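Local coordinates for dienelactone hydrolase (Anabaena variabilis, PDB 2O2G), which is probably a hydrolase of the dienelactone hydrolase family, built on the alpha/beta-hydrolase fold, at residues Pro10-Val15 with Asn27-Asn32; Gly36-Ala41 with Ala63-Leu68; Gly146-Leu151 with Leu172-Met177. All blocks are in the same frame, centred on the assembly; numbering follows the deposited sequence.

Interactions 1 and 2 belong to one half of the central eight-stranded mixed sheet, their centres about 10 Å apart, and interaction 3 lies across the chain's centre, centre to centre about 32 Å from interaction 1 and 24 Å from interaction 2. They follow one another along the chain without overlapping. Interaction 1 is the hairpin of strands 12-19 and 22-29 at one edge of the sheet; interaction 2 is the parallel pair 36-41 and 66-70 beside it. The two meet, because strand 22-29 borders strand 66-70 and Val29 O probably takes a hydrogen bond from Thr67 N. Interaction 3 joins a loop after strand 139-145 to helix 172-184, near the putative catalytic residues of this alpha/beta hydrolase.

Interaction 1 (Pro10-Val15 with Asn27-Asn32); sequences PQEYAV and NLVIPN. With EDO (1,2-ethanediol), chain D.
Tyr13 and Leu28 form the antiparallel hydrogen-bonded pair of this hairpin: Tyr13 N gives a bond of 2.8 Å to Leu28 O, and Leu28 N returns one of 2.8 Å to Tyr13 O. Buried Leu28 and Val29 carry the tight packing, with exposed Pro10 and Glu12 over Val29. Val15 CG1 reaches Leu28 CB at 3.9 Å, and Val29, with CG1 anti to the backbone N (chi1 177°), sets that methyl 3.7 Å from Pro10 CB. Its other methyl, CG2, lies 3.9 Å from CG of Glu12, whose carboxylate runs on to a salt bridge with Arg54.

The solvent side is looser. Beyond Glu12 a water replaces the direct backbone bond, donating to Gln11 O at 2.6 Å and accepting from Ile30 N at 2.9 Å. The Tyr13 ring turns away from the partner strand, and Tyr13 OH donates to Gln11 OE1 at 2.8 Å from above the amide carbonyl plane. A 1,2-ethanediol, probably from the crystallisation liquor, hydrogen-bonds to Val15 O.

Strand 12-19 is outermost at this end of the sheet. Strand 22-29 bonds onward through Asn27 and Val29 to strand 66-70, where Val29 also packs on Thr67, and Leu28 rests on Thr111 of a loop.

Interaction 2 (Gly36-Ala41 with Ala63-Leu68); sequences GIVLFA and AGLATL
Four backbone hydrogen bonds, alternating in direction, join Gly36-Phe40 to Ala66-Leu68. Ala66 N binds Gly36 O, Val38 N binds Ala66 O, Leu68 N binds Val38 O, and Phe40 N binds Leu68 O, each at 3.0 Å, the last nearly along the C=O axis. At the Gly36 end of the pair a water accepts from Gly36 N and donates to Gly64 O at 2.6 Å. Gly64 itself has positive phi (102°) and ends helix 51-63 in a Schellman motif. The polar end of Thr67 is turned back to that helix, where OG1 bonds Gln61.

This is the beta-alpha-beta crossover of strand 36-41, helix 51-63 and strand 66-70, a basic unit of the alpha/beta-hydrolase sheet.

Side chains alternate between the two faces. On the face of Ile37, Leu39, Ala66 and Leu68, Ile37 CG1 lies 3.5 Å from Ala66 CB. Leu39 and Leu68 extend alongside each other in the same direction, both with CG anti to the backbone N (chi1 -178° and 177°), and Leu39 CD1 presses on Leu68 CD2 at a tight 3.4 Å. Helix 91-107 packs on Leu39 from this face. On the other face Thr67 CG2 sits at the edge of the Phe40 ring, 4.1 Å from CE1, and Val38 CG2 touches Leu65 CD1 at 4.4 Å. Helix 51-63 covers Val38 and Phe40, while Phe218 of helix 206-221 meets Val38 and Leu65.

Interaction 3 (Gly146-Leu151 with Leu172-Met177); sequences GGRPDL and LPVIAM
Residues Gly146-Leu151 pass the first turns of helix 172-184 as a loop with a short 3-10 turn at Pro149-Asp150, bringing the CA atoms of Asp150 and Met177 to 5.7 Å. Val174 and the selenomethionine Met177, one turn apart on the helix, carry its side of the contact. Val174 CG1, anti to the backbone N (chi1 172°), makes a close carbon-oxygen approach of 3.1 Å to Gly147 O. Its CG2 meets the aliphatic part of Arg148, 3.8 Å from CD. Val174 also touches what is probably the catalytic Ser-His-Asp triad of this fold.

Beyond CD the arginine chain folds round (chi3 -54°), which sets NE beside Met177, and NH2 lies 3.5 Å from Met177 CG. Arg148 is tied to Asp150 within the loop: NE donates to the syn lone pair of OD1 at 3.1 Å; OD1 sits 17° out of the plane of the guanidinium. A second bond and salt bridge, NH2 to OD2, is less certain because the position of OD2 is doubtful. Leu151 CD1 lies over the centre of one guanidinium face, 3.9 Å above its plane. Asp150 OD1 lies 3.2 Å from Met177 CB. An alanine in place of Arg148 would probably leave the Asp150 carboxylate without its charged mate and open a gap beside Val174 CG2 and Met177 CG.

Asn178, the next residue of helix 172-184, hydrogen-bonds through ND2 to that same Gly147 O, and with Ala181 receives Pro149. The loop continues from strand 139-145, and the Gly146 backbone bonds Ile166 of strand 163-168, so helix and sheet are joined here.

Interaction 1 (Pro10-Val15 with Asn27-Asn32)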
ATOM      1  N   PRO A  10       4.056   9.425  18.644  1.00 46.75           N
ATOM      2  CA  PRO A  10       2.776   9.630  17.974  1.00 43.65           C
ATOM      3  C   PRO A  10       1.692   8.621  18.418  1.00 39.48           C
ATOM      4  O   PRO A  10       1.986   7.478  18.730  1.00 40.18           O
ATOM      5  CB  PRO A  10       3.142   9.507  16.498  1.00 44.55           C
ATOM      6  CG  PRO A  10       4.324   8.626  16.470  1.00 46.80           C
ATOM      7  CD  PRO A  10       5.091   8.925  17.726  1.00 47.63           C
ATOM      8  N   GLN A  11       0.457   9.078  18.457  1.00 33.47           N
ATOM      9  CA  GLN A  11      -0.655   8.288  18.930  1.00 30.69           C
ATOM     10  C   GLN A  11      -1.339   7.512  17.799  1.00 26.61           C
ATOM     11  O   GLN A  11      -1.401   7.949  16.641  1.00 22.80           O
ATOM     12  CB  GLN A  11      -1.675   9.215  19.549  1.00 31.67           C
ATOM     13  CG  GLN A  11      -1.165  10.120  20.679  1.00 37.37           C
ATOM     14  CD  GLN A  11      -2.072  11.334  20.896  1.00 40.21           C
ATOM     15  OE1 GLN A  11      -2.466  12.004  19.930  1.00 41.73           O
ATOM     16  NE2 GLN A  11      -2.379  11.637  22.162  1.00 33.43           N
ATOM     17  N   GLU A  12      -1.903   6.374  18.162  1.00 23.24           N
ATOM     18  CA  GLU A  12      -2.566   5.503  17.205  1.00 22.24           C
ATOM     19  C   GLU A  12      -4.083   5.707  17.417  1.00 18.14           C
ATOM     20  O   GLU A  12      -4.571   5.591  18.532  1.00 19.42           O
ATOM     21  CB  GLU A  12      -2.123   4.097  17.552  1.00 25.84           C
ATOM     22  CG  GLU A  12      -2.134   3.136  16.474  1.00 36.00           C
ATOM     23  CD  GLU A  12      -1.670   1.759  16.939  1.00 37.83           C
ATOM     24  OE1 GLU A  12      -0.596   1.605  17.603  1.00 35.49           O
ATOM     25  OE2 GLU A  12      -2.429   0.839  16.638  1.00 42.92           O
ATOM     26  N   TYR A  13      -4.784   6.079  16.360  1.00 18.54           N
ATOM     27  CA  TYR A  13      -6.210   6.311  16.398  1.00 21.03           C
ATOM     28  C   TYR A  13      -6.970   5.230  15.675  1.00 20.90           C
ATOM     29  O   TYR A  13      -6.736   4.986  14.501  1.00 20.53           O
ATOM     30  CB  TYR A  13      -6.582   7.663  15.785  1.00 22.22           C
ATOM     31  CG  TYR A  13      -6.186   8.799  16.668  1.00 22.50           C
ATOM     32  CD1 TYR A  13      -4.888   9.286  16.689  1.00 26.34           C
ATOM     33  CD2 TYR A  13      -7.108   9.375  17.511  1.00 20.38           C
ATOM     34  CE1 TYR A  13      -4.541  10.330  17.575  1.00 26.27           C
ATOM     35  CE2 TYR A  13      -6.776  10.390  18.354  1.00 26.69           C
ATOM     36  CZ  TYR A  13      -5.500  10.860  18.391  1.00 26.79           C
ATOM     37  OH  TYR A  13      -5.231  11.895  19.274  1.00 27.67           O
ATOM     38  N   ALA A  14      -7.968   4.678  16.358  1.00 23.30           N
ATOM     39  CA  ALA A  14      -8.875   3.689  15.777  1.00 24.06           C
ATOM     40  C   ALA A  14      -9.966   4.457  15.034  1.00 23.22           C
ATOM     41  O   ALA A  14     -10.853   5.025  15.663  1.00 23.51           O
ATOM     42  CB  ALA A  14      -9.485   2.835  16.890  1.00 26.51           C
ATOM     43  N   VAL A  15      -9.890   4.485  13.702  1.00 26.71           N
ATOM     44  CA  VAL A  15     -10.839   5.226  12.896  1.00 24.55           C
ATOM     45  C   VAL A  15     -11.827   4.321  12.128  1.00 27.98           C
ATOM     46  O   VAL A  15     -11.549   3.148  11.902  1.00 28.23           O
ATOM     47  CB  VAL A  15     -10.084   6.156  11.915  1.00 25.92           C
ATOM     48  CG1 VAL A  15      -9.139   7.052  12.698  1.00 27.40           C
ATOM     49  CG2 VAL A  15      -9.270   5.370  10.851  1.00 26.35           C
ATOM     50  N   ASN A  27      -6.328   2.206  11.388  1.00 20.61           N
ATOM     51  CA  ASN A  27      -5.462   2.631  12.469  0.50 22.92           C
ATOM     52  C   ASN A  27      -4.638   3.786  11.844  1.00 22.14           C
ATOM     53  O   ASN A  27      -3.829   3.588  10.904  1.00 22.95           O
ATOM     54  CB  ASN A  27      -4.667   1.439  13.069  0.50 22.07           C
ATOM     55  CG  ASN A  27      -5.581   0.340  13.797  0.50 28.63           C
ATOM     56  OD1 ASN A  27      -6.687   0.603  14.319  0.50 31.70           O
ATOM     57  ND2 ASN A  27      -5.049  -0.885  13.872  0.50 30.82           N
ATOM     58  N   LEU A  28      -4.918   5.006  12.340  1.00 22.10           N
ATOM     59  CA  LEU A  28      -4.303   6.230  11.854  1.00 24.02           C
ATOM     60  C   LEU A  28      -3.278   6.767  12.810  1.00 23.45           C
ATOM     61  O   LEU A  28      -3.558   6.942  14.009  1.00 23.55           O
ATOM     62  CB  LEU A  28      -5.385   7.301  11.660  1.00 27.07           C
ATOM     63  CG  LEU A  28      -5.028   8.696  11.129  1.00 24.74           C
ATOM     64  CD1 LEU A  28      -4.520   8.713   9.677  1.00 23.17           C
ATOM     65  CD2 LEU A  28      -6.279   9.562  11.270  1.00 22.95           C
ATOM     66  N   VAL A  29      -2.083   7.019  12.296  1.00 24.06           N
ATOM     67  CA  VAL A  29      -1.029   7.661  13.101  1.00 23.49           C
ATOM     68  C   VAL A  29      -0.512   8.867  12.318  1.00 24.90           C
ATOM     69  O   VAL A  29      -0.163   8.724  11.162  1.00 24.48           O
ATOM     70  CB  VAL A  29       0.180   6.733  13.351  1.00 21.76           C
ATOM     71  CG1 VAL A  29       1.259   7.476  14.118  1.00 22.24           C
ATOM     72  CG2 VAL A  29      -0.222   5.499  14.094  1.00 31.08           C
ATOM     73  N   ILE A  30      -0.424  10.039  12.954  1.00 20.50           N
ATOM     74  CA  ILE A  30       0.064  11.245  12.261  1.00 22.98           C
ATOM     75  C   ILE A  30       1.134  11.916  13.096  1.00 22.76           C
ATOM     76  O   ILE A  30       0.797  12.644  14.043  1.00 25.70           O
ATOM     77  CB  ILE A  30      -1.059  12.291  12.033  1.00 24.19           C
ATOM     78  CG1 ILE A  30      -2.205  11.705  11.221  1.00 21.45           C
ATOM     79  CG2 ILE A  30      -0.488  13.531  11.269  1.00 24.84           C
ATOM     80  CD1 ILE A  30      -3.448  12.569  11.147  1.00 24.63           C
ATOM     81  N   PRO A  31       2.415  11.638  12.813  1.00 21.95           N
ATOM     82  CA  PRO A  31       3.400  12.346  13.651  1.00 23.63           C
ATOM     83  C   PRO A  31       3.355  13.858  13.490  1.00 25.54           C
ATOM     84  O   PRO A  31       2.968  14.352  12.449  1.00 24.47           O
ATOM     85  CB  PRO A  31       4.749  11.831  13.134  1.00 21.74           C
ATOM     86  CG  PRO A  31       4.444  10.560  12.333  1.00 23.48           C
ATOM     87  CD  PRO A  31       3.058  10.741  11.824  1.00 20.92           C
ATOM     88  N   ASN A  32       3.806  14.578  14.512  1.00 29.95           N
ATOM     89  CA  ASN A  32       3.843  16.039  14.467  0.50 29.52           C
ATOM     90  C   ASN A  32       4.655  16.499  13.266  1.00 27.91           C
ATOM     91  O   ASN A  32       5.708  15.924  12.968  1.00 29.11           O
ATOM     92  CB  ASN A  32       4.447  16.599  15.765  0.50 29.83           C
ATOM     93  CG  ASN A  32       3.578  16.319  16.982  0.50 28.55           C
ATOM     94  OD1 ASN A  32       2.380  16.073  16.850  0.50 25.22           O
ATOM     95  ND2 ASN A  32       4.179  16.363  18.175  0.50 26.47           N
TER
HETATM   96  C1  EDO D 225     -11.400   0.083  14.692  1.00 36.13           C
HETATM   97  O1  EDO D 225     -10.801   1.068  13.813  1.00 27.06           O
HETATM   98  C2  EDO D 225     -12.598   0.592  15.479  1.00 40.17           C
HETATM   99  O2  EDO D 225     -13.337   1.595  14.757  1.00 37.74           O
HETATM  100  O   HOH W   1      -1.091  10.400  15.704  1.00 29.50           O

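Interaction 2 (Gly36-Ala41 with Ala63-Leu68)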
ATOM      1  N   GLY A  36       3.269  13.884   4.544  1.00 25.61           N
ATOM      2  CA  GLY A  36       2.813  12.778   3.709  1.00 26.03           C
ATOM      3  C   GLY A  36       2.113  11.724   4.534  1.00 28.56           C
ATOM      4  O   GLY A  36       2.353  11.625   5.755  1.00 25.16           O
ATOM      5  N   ILE A  37       1.204  10.981   3.884  1.00 26.70           N
ATOM      6  CA  ILE A  37       0.553   9.867   4.537  1.00 24.24           C
ATOM      7  C   ILE A  37       0.591   8.663   3.604  1.00 25.88           C
ATOM      8  O   ILE A  37       0.329   8.781   2.394  1.00 25.68           O
ATOM      9  CB  ILE A  37      -0.884  10.184   4.990  1.00 27.12           C
ATOM     10  CG1 ILE A  37      -1.400   9.052   5.904  1.00 21.93           C
ATOM     11  CG2 ILE A  37      -1.799  10.427   3.808  1.00 24.43           C
ATOM     12  CD1 ILE A  37      -2.626   9.426   6.702  1.00 32.31           C
ATOM     13  N   VAL A  38       0.938   7.523   4.189  1.00 25.57           N
ATOM     14  CA  VAL A  38       1.001   6.269   3.467  1.00 29.22           C
ATOM     15  C   VAL A  38      -0.193   5.372   3.818  1.00 27.52           C
ATOM     16  O   VAL A  38      -0.358   4.929   4.965  1.00 27.03           O
ATOM     17  CB  VAL A  38       2.300   5.555   3.793  1.00 25.12           C
ATOM     18  CG1 VAL A  38       2.376   4.215   3.054  1.00 27.90           C
ATOM     19  CG2 VAL A  38       3.480   6.475   3.447  1.00 32.38           C
ATOM     20  N   LEU A  39      -1.023   5.122   2.817  1.00 28.81           N
ATOM     21  CA  LEU A  39      -2.146   4.232   2.949  1.00 26.63           C
ATOM     22  C   LEU A  39      -1.685   2.824   2.550  1.00 28.22           C
ATOM     23  O   LEU A  39      -1.148   2.625   1.445  1.00 22.40           O
ATOM     24  CB  LEU A  39      -3.289   4.706   2.081  1.00 27.49           C
ATOM     25  CG  LEU A  39      -4.621   3.934   2.104  1.00 29.85           C
ATOM     26  CD1 LEU A  39      -5.338   3.851   3.430  1.00 27.04           C
ATOM     27  CD2 LEU A  39      -5.531   4.604   1.138  1.00 33.32           C
ATOM     28  N   PHE A  40      -1.894   1.857   3.449  1.00 27.41           N
ATOM     29  CA  PHE A  40      -1.479   0.461   3.231  1.00 28.13           C
ATOM     30  C   PHE A  40      -2.566  -0.456   2.688  1.00 28.43           C
ATOM     31  O   PHE A  40      -3.629  -0.486   3.240  1.00 32.89           O
ATOM     32  CB  PHE A  40      -1.018  -0.161   4.548  1.00 27.31           C
ATOM     33  CG  PHE A  40       0.307   0.281   4.992  1.00 30.44           C
ATOM     34  CD1 PHE A  40       0.493   1.556   5.480  1.00 30.84           C
ATOM     35  CD2 PHE A  40       1.389  -0.599   4.986  1.00 31.85           C
ATOM     36  CE1 PHE A  40       1.734   1.963   5.913  1.00 34.87           C
ATOM     37  CE2 PHE A  40       2.621  -0.196   5.441  1.00 34.04           C
ATOM     38  CZ  PHE A  40       2.801   1.086   5.884  1.00 31.84           C
ATOM     39  N   ALA A  41      -2.300  -1.150   1.580  1.00 27.18           N
ATOM     40  CA  ALA A  41      -3.176  -2.171   1.013  1.00 25.05           C
ATOM     41  C   ALA A  41      -2.560  -3.481   1.450  1.00 27.57           C
ATOM     42  O   ALA A  41      -1.464  -3.811   1.016  1.00 28.60           O
ATOM     43  CB  ALA A  41      -3.189  -2.092  -0.503  1.00 30.47           C
ATOM     44  N   ALA A  63      10.338   8.044  10.605  1.00 28.37           N
ATOM     45  CA  ALA A  63      10.927   8.976   9.677  1.00 29.25           C
ATOM     46  C   ALA A  63      10.062  10.245   9.575  1.00 30.43           C
ATOM     47  O   ALA A  63      10.470  11.202   8.936  1.00 32.19           O
ATOM     48  CB  ALA A  63      11.133   8.312   8.317  1.00 33.52           C
ATOM     49  N   GLY A  64       8.869  10.246  10.181  1.00 26.50           N
ATOM     50  CA  GLY A  64       7.974  11.418  10.195  1.00 26.40           C
ATOM     51  C   GLY A  64       6.803  11.392   9.219  1.00 27.74           C
ATOM     52  O   GLY A  64       6.207  12.436   8.942  1.00 27.29           O
ATOM     53  N   LEU A  65       6.497  10.206   8.673  1.00 27.37           N
ATOM     54  CA  LEU A  65       5.367   9.997   7.791  1.00 27.70           C
ATOM     55  C   LEU A  65       4.162   9.503   8.544  1.00 27.79           C
ATOM     56  O   LEU A  65       4.289   8.632   9.429  1.00 26.12           O
ATOM     57  CB  LEU A  65       5.687   8.927   6.752  1.00 28.77           C
ATOM     58  CG  LEU A  65       6.618   9.369   5.615  1.00 32.08           C
ATOM     59  CD1 LEU A  65       7.293   8.166   4.956  1.00 32.76           C
ATOM     60  CD2 LEU A  65       5.861  10.244   4.586  1.00 30.20           C
ATOM     61  N   ALA A  66       3.000  10.040   8.174  1.00 29.06           N
ATOM     62  CA  ALA A  66       1.731   9.571   8.701  1.00 30.75           C
ATOM     63  C   ALA A  66       1.444   8.252   8.051  1.00 29.35           C
ATOM     64  O   ALA A  66       1.948   7.982   6.951  1.00 28.91           O
ATOM     65  CB  ALA A  66       0.603  10.547   8.371  1.00 33.36           C
ATOM     66  N   THR A  67       0.628   7.428   8.719  1.00 29.01           N
ATOM     67  CA  THR A  67       0.209   6.123   8.154  1.00 26.42           C
ATOM     68  C   THR A  67      -1.270   5.794   8.445  1.00 25.45           C
ATOM     69  O   THR A  67      -1.801   6.176   9.489  1.00 24.39           O
ATOM     70  CB  THR A  67       1.069   4.948   8.696  1.00 19.72           C
ATOM     71  OG1 THR A  67       0.898   4.809  10.119  1.00 24.91           O
ATOM     72  CG2 THR A  67       2.548   5.178   8.378  1.00 31.98           C
ATOM     73  N   LEU A  68      -1.906   5.117   7.501  1.00 24.44           N
ATOM     74  CA  LEU A  68      -3.265   4.560   7.666  1.00 23.88           C
ATOM     75  C   LEU A  68      -3.230   3.091   7.250  1.00 25.32           C
ATOM     76  O   LEU A  68      -3.034   2.770   6.092  1.00 26.54           O
ATOM     77  CB  LEU A  68      -4.306   5.306   6.853  1.00 24.70           C
ATOM     78  CG  LEU A  68      -5.731   4.728   6.925  1.00 27.27           C
ATOM     79  CD1 LEU A  68      -6.221   4.686   8.387  1.00 27.48           C
ATOM     80  CD2 LEU A  68      -6.661   5.524   6.015  1.00 33.92           C
TER
HETATM   81  O   HOH W   2       5.817  13.332   6.486  1.00 21.88           O

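Interaction 3 (Gly146-Leu151 with Leu172-Met177)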
ATOM      1  N   GLY A 146       6.497  -7.162  -3.260  1.00 26.30           N
ATOM      2  CA  GLY A 146       6.249  -8.529  -3.732  1.00 26.64           C
ATOM      3  C   GLY A 146       4.892  -8.708  -4.381  1.00 28.28           C
ATOM      4  O   GLY A 146       4.218  -9.697  -4.131  1.00 30.45           O
ATOM      5  N   GLY A 147       4.501  -7.778  -5.242  1.00 28.00           N
ATOM      6  CA  GLY A 147       3.213  -7.864  -5.899  1.00 33.31           C
ATOM      7  C   GLY A 147       3.218  -8.511  -7.278  1.00 31.17           C
ATOM      8  O   GLY A 147       4.244  -8.976  -7.766  1.00 28.76           O
ATOM      9  N   ARG A 148       2.036  -8.560  -7.869  1.00 31.80           N
ATOM     10  CA  ARG A 148       1.847  -9.025  -9.267  1.00 34.49           C
ATOM     11  C   ARG A 148       1.163  -7.871 -10.025  1.00 34.48           C
ATOM     12  O   ARG A 148       0.004  -7.978 -10.410  1.00 38.60           O
ATOM     13  CB  ARG A 148       1.028 -10.326  -9.368  1.00 34.87           C
ATOM     14  CG  ARG A 148       1.732 -11.563  -8.827  1.00 32.61           C
ATOM     15  CD  ARG A 148       2.985 -11.939  -9.640  1.00 42.86           C
ATOM     16  NE  ARG A 148       2.679 -12.075 -11.065  1.00 32.30           N
ATOM     17  CZ  ARG A 148       2.078 -13.120 -11.604  1.00 42.12           C
ATOM     18  NH1 ARG A 148       1.735 -14.159 -10.864  1.00 48.08           N
ATOM     19  NH2 ARG A 148       1.828 -13.140 -12.903  1.00 45.34           N
ATOM     20  N   PRO A 149       1.894  -6.748 -10.211  1.00 34.70           N
ATOM     21  CA  PRO A 149       1.426  -5.564 -10.951  1.00 34.44           C
ATOM     22  C   PRO A 149       1.125  -5.897 -12.401  1.00 33.70           C
ATOM     23  O   PRO A 149       0.251  -5.322 -13.017  1.00 32.71           O
ATOM     24  CB  PRO A 149       2.644  -4.634 -10.886  1.00 34.53           C
ATOM     25  CG  PRO A 149       3.802  -5.547 -10.702  1.00 36.97           C
ATOM     26  CD  PRO A 149       3.282  -6.557  -9.754  1.00 31.00           C
ATOM     27  N   ASP A 150       1.871  -6.843 -12.955  1.00 36.29           N
ATOM     28  CA  ASP A 150       1.672  -7.264 -14.330  1.00 34.45           C
ATOM     29  C   ASP A 150       0.245  -7.728 -14.558  1.00 36.40           C
ATOM     30  O   ASP A 150      -0.221  -7.751 -15.699  1.00 37.20           O
ATOM     31  CB  ASP A 150       2.604  -8.417 -14.657  1.00 32.37           C
ATOM     32  CG  ASP A 150       2.414  -9.563 -13.706  1.00 41.39           C
ATOM     33  OD1 ASP A 150       2.660  -9.365 -12.473  1.00 32.57           O
ATOM     34  OD2 ASP A 150       1.976 -10.633 -14.185  1.00 37.82           O
ATOM     35  N   LEU A 151      -0.455  -8.103 -13.488  1.00 38.82           N
ATOM     36  CA  LEU A 151      -1.838  -8.555 -13.610  1.00 36.88           C
ATOM     37  C   LEU A 151      -2.870  -7.428 -13.527  1.00 36.64           C
ATOM     38  O   LEU A 151      -4.051  -7.692 -13.342  1.00 40.01           O
ATOM     39  CB  LEU A 151      -2.124  -9.656 -12.581  1.00 38.85           C
ATOM     40  CG  LEU A 151      -1.257 -10.926 -12.692  1.00 27.62           C
ATOM     41  CD1 LEU A 151      -1.684 -11.882 -11.587  1.00 27.49           C
ATOM     42  CD2 LEU A 151      -1.358 -11.570 -14.065  1.00 35.72           C
ATOM     43  N   LEU A 172      11.570 -15.814  -7.602  1.00 40.50           N
ATOM     44  CA  LEU A 172      11.859 -15.732  -9.061  1.00 44.80           C
ATOM     45  C   LEU A 172      10.657 -15.541 -10.011  1.00 46.65           C
ATOM     46  O   LEU A 172      10.768 -14.811 -11.019  1.00 47.38           O
ATOM     47  CB  LEU A 172      12.740 -16.936  -9.535  1.00 46.64           C
ATOM     48  N   PRO A 173       9.513 -16.179  -9.711  1.00 47.72           N
ATOM     49  CA  PRO A 173       8.422 -15.936 -10.660  1.00 47.69           C
ATOM     50  C   PRO A 173       7.987 -14.458 -10.713  1.00 46.48           C
ATOM     51  O   PRO A 173       7.886 -13.852 -11.801  1.00 46.84           O
ATOM     52  CB  PRO A 173       7.279 -16.809 -10.103  1.00 49.97           C
ATOM     53  CG  PRO A 173       7.624 -17.059  -8.639  1.00 49.64           C
ATOM     54  CD  PRO A 173       9.113 -17.100  -8.619  1.00 49.14           C
ATOM     55  N   VAL A 174       7.768 -13.902  -9.521  1.00 40.52           N
ATOM     56  CA  VAL A 174       7.311 -12.547  -9.323  1.00 37.06           C
ATOM     57  C   VAL A 174       8.323 -11.517  -9.849  1.00 32.50           C
ATOM     58  O   VAL A 174       7.922 -10.426 -10.218  1.00 29.63           O
ATOM     59  CB  VAL A 174       6.990 -12.299  -7.797  1.00 35.79           C
ATOM     60  CG1 VAL A 174       6.689 -10.875  -7.513  1.00 36.94           C
ATOM     61  CG2 VAL A 174       5.805 -13.142  -7.332  1.00 38.12           C
ATOM     62  N   ILE A 175       9.608 -11.855  -9.882  1.00 29.94           N
ATOM     63  CA  ILE A 175      10.622 -10.902 -10.372  1.00 32.03           C
ATOM     64  C   ILE A 175      10.383 -10.589 -11.856  1.00 29.08           C
ATOM     65  O   ILE A 175      10.239  -9.442 -12.227  1.00 25.08           O
ATOM     66  CB  ILE A 175      12.072 -11.411 -10.180  1.00 31.94           C
ATOM     67  CG1 ILE A 175      12.411 -11.625  -8.698  1.00 30.54           C
ATOM     68  CG2 ILE A 175      13.087 -10.412 -10.786  1.00 35.20           C
ATOM     69  CD1 ILE A 175      13.718 -12.414  -8.479  1.00 36.78           C
ATOM     70  N   ALA A 176      10.308 -11.615 -12.688  1.00 27.80           N
ATOM     71  CA  ALA A 176      10.101 -11.398 -14.116  1.00 28.99           C
ATOM     72  C   ALA A 176       8.808 -10.635 -14.398  1.00 28.38           C
ATOM     73  O   ALA A 176       8.752  -9.817 -15.314  1.00 22.78           O
ATOM     74  CB  ALA A 176      10.121 -12.705 -14.866  1.00 30.98           C
HETATM   75  N   MSE A 177       7.793 -10.845 -13.561  1.00 30.13           N
HETATM   76  CA  MSE A 177       6.518 -10.205 -13.753  1.00 30.38           C
HETATM   77  C   MSE A 177       6.585  -8.760 -13.341  1.00 31.96           C
HETATM   78  O   MSE A 177       5.923  -7.938 -13.956  1.00 33.72           O
HETATM   79  CB  MSE A 177       5.410 -10.986 -13.058  1.00 33.97           C
HETATM   80  CG  MSE A 177       5.127 -12.326 -13.739  1.00 36.69           C
HETATM   81 SE   MSE A 177       4.725 -12.178 -15.753  0.70 37.21          SE
HETATM   82  CE  MSE A 177       2.678 -12.145 -16.194  1.00 49.37           C
TER